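Local coordinates for protein toll-like receptor 13 (Mus musculus, PDB 4Z0C) that recognises bacterial 23S rRNA as an innate immune receptor and signals through MYD88 and TRAF6 to activate NF-kappa-B, this chain being its leucine-rich-repeat ectodomain, at residues 616-621 with 644-649. Numbering follows the deposited sequence.
Sequences ESLVPD and QSHLKN
In His646, CG lies anti to the carbonyl carbon and beside the backbone N (chi1 -58°), which brings the imidazole alongside Leu618, while Lys648 starts with CG anti to its own N (chi1 -166°) and then bends about its CG–CD bond, where a nearly eclipsed chi3 of -20° helps bring the ammonium group to Asp621. Leu618 meets the imidazole with its CD2 branch and its CB. Its CD2 lies over a face of the ring, shifted toward the rim, and makes a CH-pi contact 4.1 Å from the ring centroid; the closest ring atom is CG of His646, 3.8 Å from CD2 of Leu618. CB of Leu618 adds a second touch at 3.8 Å from CD2 of His646. ND1 of the same imidazole accepts a hydrogen bond from the backbone N of Asn643, which probably helps fix the rotation of the ring that Leu618 packs on. At the solvent-exposed end, NZ of Lys648 donates to OD1 of Asp621 at 2.7 Å, a salt bridge that uses the syn lone pair of the carboxylate. The same OD1 is hydrogen-bonded to Ser624 OG, so two partners hold this one oxygen. Leu618 also packs on Phe623 and Leu639. A leucine-on-imidazole contact and a salt bridge thus join the loops that follow strands 607-609 and 631-633, in LRR 24 and LRR 25, as successive coils stack in the leucine-rich-repeat solenoid of a Toll-like receptor ectodomain.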
loop_
_atom_site.group_PDB
_atom_site.type_symbol
_atom_site.label_atom_id
_atom_site.label_comp_id
_atom_site.label_asym_id
_atom_site.label_seq_id
_atom_site.Cartn_x
_atom_site.Cartn_y
_atom_site.Cartn_z
ATOM N N GLU A 616 26.414 8.239 -3.657
ATOM C CA GLU A 616 27.832 7.893 -3.557
ATOM C C GLU A 616 28.754 9.103 -3.818
ATOM O O GLU A 616 29.877 9.167 -3.314
ATOM C CB GLU A 616 28.151 6.721 -4.497
ATOM C CG GLU A 616 28.899 5.593 -3.807
ATOM C CD GLU A 616 27.978 4.444 -3.418
ATOM O OE1 GLU A 616 26.795 4.501 -3.804
ATOM O OE2 GLU A 616 28.417 3.508 -2.707
ATOM N N SER A 617 28.246 10.069 -4.577
ATOM C CA SER A 617 28.981 11.275 -4.949
ATOM C C SER A 617 27.988 12.414 -5.094
ATOM O O SER A 617 26.782 12.193 -5.072
ATOM C CB SER A 617 29.689 11.092 -6.300
ATOM O OG SER A 617 30.348 9.847 -6.368
ATOM N N LEU A 618 28.500 13.625 -5.286
ATOM C CA LEU A 618 27.655 14.785 -5.547
ATOM C C LEU A 618 27.939 15.369 -6.940
ATOM O O LEU A 618 29.077 15.370 -7.398
ATOM C CB LEU A 618 27.878 15.835 -4.459
ATOM C CG LEU A 618 26.866 16.021 -3.308
ATOM C CD1 LEU A 618 26.147 14.725 -2.889
ATOM C CD2 LEU A 618 27.574 16.678 -2.110
ATOM N N VAL A 619 26.898 15.815 -7.633
ATOM C CA VAL A 619 27.053 16.413 -8.961
ATOM C C VAL A 619 27.623 17.831 -8.853
ATOM O O VAL A 619 27.041 18.673 -8.162
ATOM C CB VAL A 619 25.691 16.465 -9.705
ATOM C CG1 VAL A 619 25.772 17.367 -10.920
ATOM C CG2 VAL A 619 25.209 15.057 -10.092
ATOM N N PRO A 620 28.753 18.109 -9.546
ATOM C CA PRO A 620 29.427 19.422 -9.473
ATOM C C PRO A 620 28.514 20.589 -9.867
ATOM O O PRO A 620 27.798 20.483 -10.869
ATOM C CB PRO A 620 30.591 19.286 -10.476
ATOM C CG PRO A 620 30.869 17.824 -10.524
ATOM C CD PRO A 620 29.504 17.153 -10.379
ATOM N N ASP A 621 28.521 21.656 -9.063
ATOM C CA ASP A 621 27.692 22.848 -9.306
ATOM C C ASP A 621 26.170 22.618 -9.278
ATOM O O ASP A 621 25.396 23.467 -9.731
ATOM C CB ASP A 621 28.094 23.570 -10.603
ATOM C CG ASP A 621 29.395 24.369 -10.458
ATOM O OD1 ASP A 621 29.544 25.110 -9.459
ATOM O OD2 ASP A 621 30.253 24.278 -11.364
ATOM N N GLN A 644 34.970 22.239 -0.452
ATOM C CA GLN A 644 34.544 23.594 -0.793
ATOM C C GLN A 644 33.699 23.670 -2.044
ATOM O O GLN A 644 32.825 24.532 -2.150
ATOM C CB GLN A 644 35.767 24.500 -1.021
ATOM C CG GLN A 644 36.901 24.322 -0.052
ATOM C CD GLN A 644 38.092 23.590 -0.630
ATOM O OE1 GLN A 644 38.106 22.364 -0.720
ATOM N NE2 GLN A 644 39.112 24.347 -1.021
ATOM N N SER A 645 33.996 22.799 -3.007
ATOM C CA SER A 645 33.223 22.732 -4.243
ATOM C C SER A 645 31.740 22.460 -3.999
ATOM O O SER A 645 30.871 23.109 -4.586
ATOM C CB SER A 645 33.765 21.639 -5.149
ATOM O OG SER A 645 33.581 22.010 -6.498
ATOM N N HIS A 646 31.453 21.478 -3.154
ATOM C CA HIS A 646 30.067 21.058 -2.922
ATOM C C HIS A 646 29.276 22.181 -2.306
ATOM O O HIS A 646 28.098 22.374 -2.616
ATOM C CB HIS A 646 30.039 19.841 -2.014
ATOM C CG HIS A 646 30.810 18.684 -2.561
ATOM N ND1 HIS A 646 31.652 17.915 -1.788
ATOM C CD2 HIS A 646 30.858 18.162 -3.812
ATOM C CE1 HIS A 646 32.191 16.970 -2.542
ATOM N NE2 HIS A 646 31.726 17.099 -3.773
ATOM N N LEU A 647 29.980 22.941 -1.466
ATOM C CA LEU A 647 29.415 23.989 -0.628
ATOM C C LEU A 647 29.580 25.384 -1.236
ATOM O O LEU A 647 29.256 26.389 -0.593
ATOM C CB LEU A 647 30.095 23.947 0.736
ATOM C CG LEU A 647 29.736 22.743 1.600
ATOM C CD1 LEU A 647 30.409 22.839 2.958
ATOM C CD2 LEU A 647 28.213 22.614 1.741
ATOM N N LYS A 648 30.112 25.444 -2.459
ATOM C CA LYS A 648 30.288 26.712 -3.162
ATOM C C LYS A 648 29.001 27.544 -3.243
ATOM O O LYS A 648 27.951 27.061 -3.668
ATOM C CB LYS A 648 30.855 26.482 -4.574
ATOM C CG LYS A 648 31.382 27.763 -5.220
ATOM C CD LYS A 648 31.593 27.673 -6.735
ATOM C CE LYS A 648 31.710 26.242 -7.247
ATOM N NZ LYS A 648 31.957 26.186 -8.720
ATOM N N ASN A 649 29.099 28.797 -2.818
ATOM C CA ASN A 649 28.027 29.785 -2.951
ATOM C C ASN A 649 26.795 29.589 -2.086
ATOM O O ASN A 649 25.809 30.304 -2.267
ATOM C CB ASN A 649 27.578 29.946 -4.407
ATOM C CG ASN A 649 27.156 31.364 -4.720
ATOM O OD1 ASN A 649 27.828 32.316 -4.326
ATOM N ND2 ASN A 649 26.020 31.517 -5.388
#